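Local coordinates for protein ABC-type amino acid transport system, permease component (Caldanaerobacter subterraneus subsp. tengcongensis MB4, PDB 4YMU) that probably moves amino acids across the cell membrane as the permease component of an ABC transporter, and binds arginine in a pocket here, at residues C[56-61]-C[95-100]; C[12-17]-C[172-177]; C[42-47]-C[103-108]; C[6-11]-C[186-191]. One frame throughout, in Å; residues are numbered along the deposited sequence.

In the fold
Followed from the N terminus, the chain opens four loops in order and closes them in reverse, so that they nest without crossing. Interaction 4 is outermost, joining residues 6-11 to the start of helix 186-214. Inside it, interaction 2 pairs the first turns of helix 12-44 with residues 172-177. Interaction 3 comes next, tying the other end of helix 12-44 to helix 87-112. Innermost is interaction 1, between helix 49-63 and the same helix 87-112. Interactions 2 and 4 touch on one side of the chain's centre, and 1 and 3 touch on the opposite side. The second subunit reaches both interaction 1 and interaction 4.

Interaction 1 of 4, residues C[56-61]-C[95-100]; sequences SSYIEV and LAINSS. With ARG (arginine), chain I.
In the permease core, helix 87-112 carries part of the arginine pocket on one flank, and on another its Ser100 receives Tyr58 of helix 49-63. The tyrosine does the reaching: with CG anti to the backbone N (chi1 177°), its ring extends toward the neighbouring helix and delivers the phenol there. Tyr58 OH donates a hydrogen bond to Ser100 OG, modelled as very short at 2.4 Å. The serine oxygen lies at the edge of the ring, in its plane. It is gripped a second time, because Ser100 OG gives its own proton to Ile97 O at 2.5 Å, in the carbonyl plane and on a lone pair. Both lengths are best taken as doubtful at this resolution. The phenol is thus relayed through the serine to a main-chain carbonyl one helical turn back. Beside it, Ile97 CG2 packs against Tyr58 OH at 3.7 Å. The following residue, Asn98, turns toward the bound arginine instead, and Glu152 and Leu67 also hold that ligand. Asn98 OD1 accepts two bonds from the ligand's guanidinium, at 2.8 Å from NE and 3.0 Å from NH1.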
loop_
_atom_site.group_PDB
_atom_site.type_symbol
_atom_site.label_atom_id
_atom_site.label_comp_id
_atom_site.label_asym_id
_atom_site.label_seq_id
_atom_site.Cartn_x
_atom_site.Cartn_y
_atom_site.Cartn_z
ATOM N N SER C 56 9.276 16.599 18.453
ATOM C CA SER C 56 8.570 16.954 17.228
ATOM C C SER C 56 9.167 18.206 16.602
ATOM O O SER C 56 9.360 18.266 15.385
ATOM C CB SER C 56 7.067 17.117 17.468
ATOM O OG SER C 56 6.452 15.852 17.687
ATOM N N SER C 57 9.474 19.192 17.442
ATOM C CA SER C 57 10.024 20.454 16.955
ATOM C C SER C 57 11.409 20.257 16.347
ATOM O O SER C 57 11.681 20.750 15.260
ATOM C CB SER C 57 10.057 21.493 18.070
ATOM O OG SER C 57 8.750 21.963 18.349
ATOM N N TYR C 58 12.264 19.517 17.052
ATOM C CA TYR C 58 13.584 19.131 16.564
ATOM C C TYR C 58 13.486 18.513 15.177
ATOM O O TYR C 58 14.079 19.020 14.212
ATOM C CB TYR C 58 14.200 18.134 17.542
ATOM C CG TYR C 58 15.550 17.568 17.156
ATOM C CD1 TYR C 58 16.727 18.126 17.634
ATOM C CD2 TYR C 58 15.647 16.444 16.354
ATOM C CE1 TYR C 58 17.964 17.585 17.302
ATOM C CE2 TYR C 58 16.874 15.901 16.017
ATOM C CZ TYR C 58 18.027 16.473 16.492
ATOM O OH TYR C 58 19.241 15.926 16.150
ATOM N N ILE C 59 12.731 17.414 15.094
ATOM C CA ILE C 59 12.521 16.676 13.845
ATOM C C ILE C 59 12.021 17.563 12.706
ATOM O O ILE C 59 12.611 17.601 11.618
ATOM C CB ILE C 59 11.532 15.523 14.071
ATOM C CG1 ILE C 59 12.151 14.497 15.021
ATOM C CG2 ILE C 59 11.142 14.871 12.746
ATOM C CD1 ILE C 59 11.197 13.447 15.488
ATOM N N GLU C 60 10.946 18.290 12.982
ATOM C CA GLU C 60 10.297 19.134 11.993
ATOM C C GLU C 60 11.252 20.198 11.465
ATOM O O GLU C 60 11.416 20.367 10.253
ATOM C CB GLU C 60 9.084 19.798 12.651
ATOM C CG GLU C 60 8.015 20.316 11.705
ATOM C CD GLU C 60 6.690 20.567 12.412
ATOM O OE1 GLU C 60 6.691 20.682 13.661
ATOM O OE2 GLU C 60 5.650 20.659 11.720
ATOM N N VAL C 61 11.924 20.877 12.391
ATOM C CA VAL C 61 12.822 21.971 12.044
ATOM C C VAL C 61 13.991 21.457 11.228
ATOM O O VAL C 61 14.331 22.039 10.207
ATOM C CB VAL C 61 13.303 22.745 13.287
ATOM C CG1 VAL C 61 14.526 23.573 12.949
ATOM C CG2 VAL C 61 12.184 23.637 13.808
ATOM N N LEU C 95 25.864 16.405 9.799
ATOM C CA LEU C 95 25.315 15.228 9.151
ATOM C C LEU C 95 24.614 14.304 10.155
ATOM O O LEU C 95 23.519 13.825 9.888
ATOM C CB LEU C 95 26.420 14.461 8.432
ATOM C CG LEU C 95 27.030 15.117 7.206
ATOM C CD1 LEU C 95 27.957 14.142 6.523
ATOM C CD2 LEU C 95 25.940 15.554 6.256
ATOM N N ALA C 96 25.241 14.061 11.303
ATOM C CA ALA C 96 24.635 13.219 12.327
ATOM C C ALA C 96 23.330 13.812 12.848
ATOM O O ALA C 96 22.402 13.078 13.172
ATOM C CB ALA C 96 25.596 12.951 13.470
ATOM N N ILE C 97 23.266 15.134 12.964
ATOM C CA ILE C 97 22.036 15.769 13.441
ATOM C C ILE C 97 20.923 15.641 12.389
ATOM O O ILE C 97 19.798 15.168 12.685
ATOM C CB ILE C 97 22.286 17.241 13.848
ATOM C CG1 ILE C 97 22.884 17.317 15.262
ATOM C CG2 ILE C 97 21.023 18.062 13.781
ATOM C CD1 ILE C 97 23.653 18.630 15.525
ATOM N N ASN C 98 21.247 16.043 11.160
ATOM C CA ASN C 98 20.308 15.939 10.043
ATOM C C ASN C 98 19.731 14.507 9.949
ATOM O O ASN C 98 18.495 14.274 9.985
ATOM C CB ASN C 98 21.041 16.347 8.761
ATOM C CG ASN C 98 20.140 16.381 7.540
ATOM O OD1 ASN C 98 20.187 15.480 6.702
ATOM N ND2 ASN C 98 19.319 17.419 7.427
ATOM N N SER C 99 20.656 13.554 9.902
ATOM C CA SER C 99 20.327 12.153 9.855
ATOM C C SER C 99 19.513 11.756 11.069
ATOM O O SER C 99 18.665 10.891 10.964
ATOM C CB SER C 99 21.582 11.286 9.772
ATOM O OG SER C 99 21.224 9.916 9.646
ATOM N N SER C 100 19.768 12.367 12.221
ATOM C CA SER C 100 19.032 11.973 13.420
ATOM C C SER C 100 17.556 12.271 13.210
ATOM O O SER C 100 16.688 11.454 13.547
ATOM C CB SER C 100 19.533 12.698 14.670
ATOM O OG SER C 100 18.979 13.998 14.754
HETATM N N ARG I . 19.651 17.801 0.659
HETATM C CA ARG I . 18.342 17.902 1.307
HETATM C C ARG I . 18.341 18.911 2.442
HETATM O O ARG I . 17.279 19.235 2.989
HETATM C CB ARG I . 17.900 16.552 1.867
HETATM C CG ARG I . 18.679 16.076 3.063
HETATM C CD ARG I . 18.295 14.639 3.380
HETATM N NE ARG I . 18.846 14.179 4.648
HETATM C CZ ARG I . 18.831 12.916 5.052
HETATM N NH1 ARG I . 19.358 12.589 6.225
HETATM N NH2 ARG I . 18.298 11.977 4.277
HETATM O OXT ARG I . 19.400 19.393 2.844
#

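Interaction 2 of 4, residues C[12-17]-C[172-177]; sequences TPLFIS and TRQADI
Leu14 and Gln174 bring the beginning of helix 12-44, predicted to span the membrane, against helix 174-182, and the contact illustrates how a folded polar side chain can serve as packing. Their CA atoms are 6.5 Å apart, the closest such pair between 12-17 and 172-177. The tight part is the glutamine. Bent at chi2 (-47°), its chain curls back and presents the amide to the main chain and base of the leucine. Gln174 OE1 stands 3.4 Å from Leu14 CB, and 3.6 Å from the branch methyl Leu14 CD2. On the main-chain side, Gln174 CG lies 3.4 Å from Leu14 O. The loose part lies toward the surface, where both Leu14 and Ile177 are partly exposed: there a single pair of methyls meets, Leu14 CD1 and Ile177 CG2 at 3.7 Å. Behind Leu14, the buried ring of Phe15 packs on Ile178 and on helix 186-214 through Ile191 and Ile192. The amide nitrogen of Gln174 is committed elsewhere, NE2 bonding to Asp170 O, which probably helps turn the carbonyl end toward the leucine. Being both acceptors, Gln174 OE1 and Leu14 O, 3.3 Å apart, cannot bond to each other, and the two segments probably cohere by van der Waals packing, with the glutamine amide steered by Asp170.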
loop_
_atom_site.group_PDB
_atom_site.type_symbol
_atom_site.label_atom_id
_atom_site.label_comp_id
_atom_site.label_asym_id
_atom_site.label_seq_id
_atom_site.Cartn_x
_atom_site.Cartn_y
_atom_site.Cartn_z
ATOM N N THR C 12 45.310 9.287 -8.747
ATOM C CA THR C 12 44.589 8.178 -8.126
ATOM C C THR C 12 44.680 8.149 -6.590
ATOM O O THR C 12 43.654 7.974 -5.934
ATOM C CB THR C 12 44.999 6.820 -8.735
ATOM O OG1 THR C 12 44.499 6.735 -10.076
ATOM C CG2 THR C 12 44.481 5.657 -7.897
ATOM N N PRO C 13 45.889 8.331 -6.010
ATOM C CA PRO C 13 45.942 8.317 -4.541
ATOM C C PRO C 13 45.082 9.398 -3.900
ATOM O O PRO C 13 44.637 9.226 -2.762
ATOM C CB PRO C 13 47.419 8.592 -4.238
ATOM C CG PRO C 13 48.131 8.089 -5.419
ATOM C CD PRO C 13 47.243 8.396 -6.589
ATOM N N LEU C 14 44.868 10.501 -4.609
ATOM C CA LEU C 14 44.017 11.559 -4.082
ATOM C C LEU C 14 42.547 11.152 -4.149
ATOM O O LEU C 14 41.798 11.338 -3.189
ATOM C CB LEU C 14 44.262 12.884 -4.808
ATOM C CG LEU C 14 45.533 13.635 -4.390
ATOM C CD1 LEU C 14 45.630 14.967 -5.117
ATOM C CD2 LEU C 14 45.561 13.851 -2.881
ATOM N N PHE C 15 42.148 10.578 -5.277
ATOM C CA PHE C 15 40.786 10.082 -5.446
ATOM C C PHE C 15 40.440 9.021 -4.409
ATOM O O PHE C 15 39.428 9.128 -3.719
ATOM C CB PHE C 15 40.615 9.509 -6.841
ATOM C CG PHE C 15 40.526 10.547 -7.912
ATOM C CD1 PHE C 15 39.433 11.401 -7.977
ATOM C CD2 PHE C 15 41.509 10.649 -8.881
ATOM C CE1 PHE C 15 39.330 12.357 -8.977
ATOM C CE2 PHE C 15 41.405 11.592 -9.890
ATOM C CZ PHE C 15 40.313 12.448 -9.935
ATOM N N ILE C 16 41.294 8.008 -4.305
ATOM C CA ILE C 16 41.143 6.939 -3.323
ATOM C C ILE C 16 41.088 7.490 -1.898
ATOM O O ILE C 16 40.291 7.027 -1.080
ATOM C CB ILE C 16 42.280 5.905 -3.465
ATOM C CG1 ILE C 16 42.010 5.001 -4.671
ATOM C CG2 ILE C 16 42.443 5.070 -2.204
ATOM C CD1 ILE C 16 43.060 3.938 -4.880
ATOM N N SER C 17 41.938 8.470 -1.601
ATOM C CA SER C 17 41.963 9.095 -0.280
ATOM C C SER C 17 40.683 9.884 0.001
ATOM O O SER C 17 40.181 9.900 1.128
ATOM C CB SER C 17 43.170 10.020 -0.150
ATOM O OG SER C 17 43.138 10.689 1.093
ATOM N N THR C 172 34.871 14.982 -3.037
ATOM C CA THR C 172 34.510 16.096 -3.910
ATOM C C THR C 172 35.594 17.187 -3.887
ATOM O O THR C 172 35.919 17.799 -4.920
ATOM C CB THR C 172 33.133 16.677 -3.513
ATOM O OG1 THR C 172 32.111 15.727 -3.837
ATOM C CG2 THR C 172 32.841 17.949 -4.270
ATOM N N ARG C 173 36.179 17.388 -2.708
ATOM C CA ARG C 173 37.216 18.396 -2.507
ATOM C C ARG C 173 38.418 18.153 -3.415
ATOM O O ARG C 173 39.075 19.103 -3.836
ATOM C CB ARG C 173 37.644 18.426 -1.043
ATOM C CG ARG C 173 38.598 19.549 -0.676
ATOM C CD ARG C 173 38.160 20.900 -1.240
ATOM N NE ARG C 173 38.490 21.985 -0.316
ATOM C CZ ARG C 173 39.723 22.427 -0.066
ATOM N NH1 ARG C 173 40.776 21.885 -0.668
ATOM N NH2 ARG C 173 39.908 23.418 0.800
ATOM N N GLN C 174 38.691 16.882 -3.718
ATOM C CA GLN C 174 39.831 16.505 -4.546
ATOM C C GLN C 174 39.905 17.299 -5.842
ATOM O O GLN C 174 40.985 17.719 -6.245
ATOM C CB GLN C 174 39.822 15.005 -4.857
ATOM C CG GLN C 174 39.835 14.125 -3.624
ATOM C CD GLN C 174 40.877 14.547 -2.600
ATOM O OE1 GLN C 174 42.076 14.599 -2.888
ATOM N NE2 GLN C 174 40.419 14.842 -1.388
ATOM N N ALA C 175 38.764 17.539 -6.480
ATOM C CA ALA C 175 38.776 18.262 -7.753
ATOM C C ALA C 175 39.412 19.659 -7.651
ATOM O O ALA C 175 40.003 20.159 -8.616
ATOM C CB ALA C 175 37.398 18.364 -8.315
ATOM N N ASP C 176 39.270 20.295 -6.492
ATOM C CA ASP C 176 39.947 21.560 -6.274
ATOM C C ASP C 176 41.441 21.288 -6.240
ATOM O O ASP C 176 42.191 21.812 -7.079
ATOM C CB ASP C 176 39.474 22.267 -5.001
ATOM C CG ASP C 176 38.089 22.903 -5.159
ATOM O OD1 ASP C 176 37.731 23.358 -6.279
ATOM O OD2 ASP C 176 37.367 22.977 -4.140
ATOM N N ILE C 177 41.853 20.428 -5.310
ATOM C CA ILE C 177 43.255 20.078 -5.135
ATOM C C ILE C 177 43.933 19.800 -6.482
ATOM O O ILE C 177 44.861 20.517 -6.887
ATOM C CB ILE C 177 43.375 18.873 -4.198
ATOM C CG1 ILE C 177 42.835 19.249 -2.816
ATOM C CG2 ILE C 177 44.807 18.380 -4.114
ATOM C CD1 ILE C 177 42.952 18.153 -1.768
#

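Interaction 3 of 4, residues C[42-47]-C[103-108]; sequences LMKMSS and VAEIIR
Lys44 lies near the end of helix 12-44, just before the chain opens out at Ser46 (psi 140°), whereas Glu105 and Arg108 sit three residues apart on uninterrupted helix 87-112. The lysine bridges the distance with a fully extended chain, CG anti to the backbone N, and toward helix 87-112 only its terminal amine makes close contact. Lys44 NZ reaches Glu105 OE2 at 3.2 Å, a salt bridge whose hydrogen bond is weak. The carboxylate is held more firmly from its own helix, and the three residues make up a salt-bridge network in which an i to i+3 ion pair accepts a third charge from a neighbouring helix. Arg108, bent at chi3 (49°), grips Glu105 side-on with two nitrogens. Arg108 NH2 donates to Glu105 OE1 at 2.8 Å. Arg108 NE meets Glu105 OE2 at 3.0 Å. Both oxygens use their syn lone pairs and lie close to the guanidinium plane, which keeps carboxylate and guanidinium fixed in rotation against one another. With a glutamine in place of Glu105, the anion would be gone, and Lys44 and Arg108 would probably be left as unmatched like charges, their NZ and NE only 4.4 Å apart. Lys44 NZ also passes Arg108 CD at 4.0 Å. The remaining guanidinium nitrogen, Arg108 NH1, bonds to Gln112 OE1 further along the helix, and the lysine chain packs on Ser56 of helix 49-63.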
loop_
_atom_site.group_PDB
_atom_site.type_symbol
_atom_site.label_atom_id
_atom_site.label_comp_id
_atom_site.label_asym_id
_atom_site.label_seq_id
_atom_site.Cartn_x
_atom_site.Cartn_y
_atom_site.Cartn_z
ATOM N N LEU C 42 12.018 7.927 20.824
ATOM C CA LEU C 42 11.555 7.587 22.168
ATOM C C LEU C 42 10.945 8.792 22.879
ATOM O O LEU C 42 9.945 8.676 23.587
ATOM C CB LEU C 42 12.717 7.025 22.994
ATOM C CG LEU C 42 12.876 5.502 23.046
ATOM C CD1 LEU C 42 12.090 4.845 21.944
ATOM C CD2 LEU C 42 14.329 5.067 22.974
ATOM N N MET C 43 11.560 9.950 22.682
ATOM C CA MET C 43 11.060 11.193 23.241
ATOM C C MET C 43 9.694 11.557 22.679
ATOM O O MET C 43 8.834 12.075 23.390
ATOM C CB MET C 43 12.034 12.325 22.950
ATOM C CG MET C 43 13.271 12.309 23.807
ATOM S SD MET C 43 14.131 13.889 23.701
ATOM C CE MET C 43 15.790 13.354 24.086
ATOM N N LYS C 44 9.506 11.300 21.389
ATOM C CA LYS C 44 8.273 11.685 20.708
ATOM C C LYS C 44 7.136 10.756 21.139
ATOM O O LYS C 44 5.960 11.071 20.962
ATOM C CB LYS C 44 8.471 11.614 19.191
ATOM C CG LYS C 44 7.486 12.426 18.368
ATOM C CD LYS C 44 7.695 12.132 16.892
ATOM C CE LYS C 44 6.741 12.908 15.992
ATOM N NZ LYS C 44 7.154 12.801 14.553
ATOM N N MET C 45 7.499 9.628 21.742
ATOM C CA MET C 45 6.526 8.663 22.234
ATOM C C MET C 45 6.156 8.923 23.691
ATOM O O MET C 45 5.224 8.313 24.217
ATOM C CB MET C 45 7.085 7.251 22.099
ATOM C CG MET C 45 7.408 6.867 20.677
ATOM S SD MET C 45 8.273 5.291 20.586
ATOM C CE MET C 45 8.781 5.326 18.862
ATOM N N SER C 46 6.892 9.825 24.340
ATOM C CA SER C 46 6.626 10.157 25.735
ATOM C C SER C 46 5.248 10.808 25.878
ATOM O O SER C 46 4.847 11.630 25.046
ATOM C CB SER C 46 7.715 11.087 26.280
ATOM O OG SER C 46 7.605 11.251 27.684
ATOM N N SER C 47 4.531 10.433 26.938
ATOM C CA SER C 47 3.209 10.988 27.222
ATOM C C SER C 47 3.349 12.402 27.771
ATOM O O SER C 47 2.440 13.226 27.658
ATOM C CB SER C 47 2.466 10.108 28.228
ATOM O OG SER C 47 2.146 8.851 27.661
ATOM N N VAL C 103 16.096 9.762 10.627
ATOM C CA VAL C 103 16.065 8.442 11.248
ATOM C C VAL C 103 14.936 8.301 12.272
ATOM O O VAL C 103 14.261 7.262 12.332
ATOM C CB VAL C 103 17.424 8.075 11.858
ATOM C CG1 VAL C 103 17.289 6.952 12.890
ATOM C CG2 VAL C 103 18.392 7.688 10.750
ATOM N N ALA C 104 14.726 9.347 13.064
ATOM C CA ALA C 104 13.597 9.378 13.983
ATOM C C ALA C 104 12.282 9.122 13.223
ATOM O O ALA C 104 11.442 8.282 13.638
ATOM C CB ALA C 104 13.545 10.717 14.707
ATOM N N GLU C 105 12.111 9.826 12.101
ATOM C CA GLU C 105 10.910 9.583 11.299
ATOM C C GLU C 105 10.835 8.159 10.777
ATOM O O GLU C 105 9.769 7.529 10.807
ATOM C CB GLU C 105 10.795 10.550 10.127
ATOM C CG GLU C 105 9.710 11.557 10.338
ATOM C CD GLU C 105 8.461 10.919 10.899
ATOM O OE1 GLU C 105 7.724 10.242 10.127
ATOM O OE2 GLU C 105 8.242 11.077 12.129
ATOM N N ILE C 106 11.973 7.648 10.320
ATOM C CA ILE C 106 12.029 6.292 9.812
ATOM C C ILE C 106 11.535 5.288 10.861
ATOM O O ILE C 106 10.748 4.384 10.555
ATOM C CB ILE C 106 13.443 5.929 9.338
ATOM C CG1 ILE C 106 13.618 6.316 7.875
ATOM C CG2 ILE C 106 13.715 4.442 9.491
ATOM C CD1 ILE C 106 15.072 6.359 7.450
ATOM N N ILE C 107 11.972 5.466 12.099
ATOM C CA ILE C 107 11.541 4.578 13.167
ATOM C C ILE C 107 10.037 4.672 13.394
ATOM O O ILE C 107 9.335 3.633 13.433
ATOM C CB ILE C 107 12.284 4.859 14.472
ATOM C CG1 ILE C 107 13.783 4.558 14.300
ATOM C CG2 ILE C 107 11.650 4.071 15.624
ATOM C CD1 ILE C 107 14.607 4.849 15.540
ATOM N N ARG C 108 9.538 5.904 13.537
ATOM C CA ARG C 108 8.098 6.081 13.754
ATOM C C ARG C 108 7.257 5.402 12.671
ATOM O O ARG C 108 6.201 4.828 12.952
ATOM C CB ARG C 108 7.722 7.558 13.846
ATOM C CG ARG C 108 6.333 7.787 14.397
ATOM C CD ARG C 108 5.752 9.079 13.871
ATOM N NE ARG C 108 5.893 9.168 12.419
ATOM C CZ ARG C 108 5.222 8.431 11.540
ATOM N NH1 ARG C 108 4.338 7.530 11.947
ATOM N NH2 ARG C 108 5.442 8.594 10.240
#

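Interaction 4 of 4, residues C[6-11]-C[186-191]; sequences LSMVKY and FEPYII
Met8 folds its chain twice, at chi2 (44°) and again at chi3 (55°), and this hooked shape lets it address Glu187, Pro188 and Ile191 at once. Each part of the hook finds a different partner. The inner part meets the isoleucine: Met8 CG lies 3.4 Å from Ile191 CD1. The sulfur takes the middle, with Met8 SD 3.9 Å from Pro188 CD and 4.0 Å from Pro188 CB; the two side chains cross at about a right angle. The methyl finishes the hook, Met8 CE approaching Glu187 CG at 3.4 Å. Only the aliphatic part of the glutamate is used in this way. Its carboxylate is bound elsewhere, Glu187 OE2 accepting from Asp4 N, while OE1 has a weak hydrogen bond from Gln80 of the second subunit. An alanine in place of Met8 would lose CG, SD and CE together and would probably leave a gap beside Pro188, with the Ile191 methyl free of its close neighbour. The contact is apolar throughout and largely buried, a case of one bent side chain meeting three residues of a helix. It fastens the short, weakly bonded helical turn at 6-9 to the first turns of helix 186-214. Helix 12-44 closes the site through Phe15, which touches Met8, Pro188 and Ile191, and helix 174-182 adds Ile178 against the methionine.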
loop_
_atom_site.group_PDB
_atom_site.type_symbol
_atom_site.label_atom_id
_atom_site.label_comp_id
_atom_site.label_asym_id
_atom_site.label_seq_id
_atom_site.Cartn_x
_atom_site.Cartn_y
_atom_site.Cartn_z
ATOM N N LEU C 6 44.269 10.772 -18.936
ATOM C CA LEU C 6 45.481 10.053 -18.563
ATOM C C LEU C 6 46.278 10.856 -17.542
ATOM O O LEU C 6 46.864 10.296 -16.613
ATOM C CB LEU C 6 46.343 9.761 -19.794
ATOM C CG LEU C 6 45.746 8.869 -20.886
ATOM C CD1 LEU C 6 44.800 9.648 -21.814
ATOM C CD2 LEU C 6 46.854 8.178 -21.667
ATOM N N SER C 7 46.278 12.176 -17.715
ATOM C CA SER C 7 46.955 13.088 -16.797
ATOM C C SER C 7 46.405 12.937 -15.393
ATOM O O SER C 7 47.083 13.230 -14.408
ATOM C CB SER C 7 46.767 14.527 -17.271
ATOM O OG SER C 7 45.396 14.791 -17.526
ATOM N N MET C 8 45.160 12.474 -15.329
ATOM C CA MET C 8 44.423 12.290 -14.091
ATOM C C MET C 8 44.876 11.041 -13.343
ATOM O O MET C 8 44.755 10.975 -12.116
ATOM C CB MET C 8 42.936 12.209 -14.416
ATOM C CG MET C 8 42.023 12.958 -13.480
ATOM S SD MET C 8 42.568 14.603 -13.037
ATOM C CE MET C 8 42.775 15.328 -14.662
ATOM N N VAL C 9 45.399 10.062 -14.086
ATOM C CA VAL C 9 45.803 8.772 -13.510
ATOM C C VAL C 9 46.690 8.912 -12.275
ATOM O O VAL C 9 46.439 8.287 -11.247
ATOM C CB VAL C 9 46.516 7.860 -14.546
ATOM C CG1 VAL C 9 47.010 6.575 -13.878
ATOM C CG2 VAL C 9 45.591 7.540 -15.713
ATOM N N LYS C 10 47.705 9.763 -12.383
ATOM C CA LYS C 10 48.693 9.970 -11.324
ATOM C C LYS C 10 48.079 10.498 -10.037
ATOM O O LYS C 10 48.714 10.471 -8.984
ATOM C CB LYS C 10 49.797 10.910 -11.818
ATOM C CG LYS C 10 49.394 12.377 -11.879
ATOM C CD LYS C 10 50.553 13.261 -12.341
ATOM C CE LYS C 10 50.791 13.112 -13.827
ATOM N NZ LYS C 10 49.735 13.768 -14.644
ATOM N N TYR C 11 46.847 10.991 -10.125
ATOM C CA TYR C 11 46.163 11.548 -8.962
ATOM C C TYR C 11 45.280 10.521 -8.250
ATOM O O TYR C 11 44.610 10.840 -7.258
ATOM C CB TYR C 11 45.358 12.780 -9.363
ATOM C CG TYR C 11 46.252 13.880 -9.869
ATOM C CD1 TYR C 11 47.068 14.587 -8.996
ATOM C CD2 TYR C 11 46.295 14.200 -11.215
ATOM C CE1 TYR C 11 47.900 15.583 -9.447
ATOM C CE2 TYR C 11 47.119 15.194 -11.677
ATOM C CZ TYR C 11 47.919 15.888 -10.789
ATOM O OH TYR C 11 48.744 16.883 -11.247
ATOM N N PHE C 186 37.088 19.734 -15.122
ATOM C CA PHE C 186 36.245 18.770 -15.822
ATOM C C PHE C 186 36.554 17.314 -15.512
ATOM O O PHE C 186 35.746 16.615 -14.893
ATOM C CB PHE C 186 36.364 18.992 -17.329
ATOM C CG PHE C 186 35.491 18.092 -18.147
ATOM C CD1 PHE C 186 34.202 18.482 -18.491
ATOM C CD2 PHE C 186 35.950 16.854 -18.583
ATOM C CE1 PHE C 186 33.387 17.657 -19.256
ATOM C CE2 PHE C 186 35.137 16.020 -19.348
ATOM C CZ PHE C 186 33.857 16.426 -19.685
ATOM N N GLU C 187 37.718 16.856 -15.955
ATOM C CA GLU C 187 38.070 15.445 -15.831
ATOM C C GLU C 187 38.022 14.883 -14.391
ATOM O O GLU C 187 37.438 13.819 -14.164
ATOM C CB GLU C 187 39.393 15.127 -16.562
ATOM C CG GLU C 187 40.307 16.330 -16.798
ATOM C CD GLU C 187 40.029 17.078 -18.103
ATOM O OE1 GLU C 187 39.586 18.246 -18.052
ATOM O OE2 GLU C 187 40.290 16.519 -19.188
ATOM N N PRO C 188 38.593 15.600 -13.405
ATOM C CA PRO C 188 38.459 15.051 -12.041
ATOM C C PRO C 188 37.009 15.044 -11.507
ATOM O O PRO C 188 36.671 14.218 -10.664
ATOM C CB PRO C 188 39.350 15.981 -11.195
ATOM C CG PRO C 188 39.434 17.228 -11.981
ATOM C CD PRO C 188 39.415 16.819 -13.423
ATOM N N TYR C 189 36.171 15.960 -11.983
ATOM C CA TYR C 189 34.779 15.978 -11.578
ATOM C C TYR C 189 34.055 14.782 -12.183
ATOM O O TYR C 189 33.326 14.094 -11.480
ATOM C CB TYR C 189 34.095 17.294 -11.962
ATOM C CG TYR C 189 34.246 18.350 -10.897
ATOM C CD1 TYR C 189 34.012 18.046 -9.562
ATOM C CD2 TYR C 189 34.683 19.640 -11.216
ATOM C CE1 TYR C 189 34.159 19.011 -8.577
ATOM C CE2 TYR C 189 34.850 20.610 -10.238
ATOM C CZ TYR C 189 34.595 20.294 -8.921
ATOM O OH TYR C 189 34.763 21.251 -7.938
ATOM N N ILE C 190 34.249 14.543 -13.481
ATOM C CA ILE C 190 33.713 13.346 -14.111
ATOM C C ILE C 190 34.136 12.103 -13.332
ATOM O O ILE C 190 33.300 11.270 -12.970
ATOM C CB ILE C 190 34.178 13.204 -15.550
ATOM C CG1 ILE C 190 33.535 14.285 -16.422
ATOM C CG2 ILE C 190 33.867 11.825 -16.059
ATOM C CD1 ILE C 190 32.043 14.146 -16.593
ATOM N N ILE C 191 35.430 11.996 -13.043
ATOM C CA ILE C 191 35.946 10.842 -12.307
ATOM C C ILE C 191 35.297 10.694 -10.933
ATOM O O ILE C 191 34.963 9.589 -10.495
ATOM C CB ILE C 191 37.478 10.925 -12.159
ATOM C CG1 ILE C 191 38.134 10.722 -13.522
ATOM C CG2 ILE C 191 38.003 9.907 -11.151
ATOM C CD1 ILE C 191 39.621 10.539 -13.437
#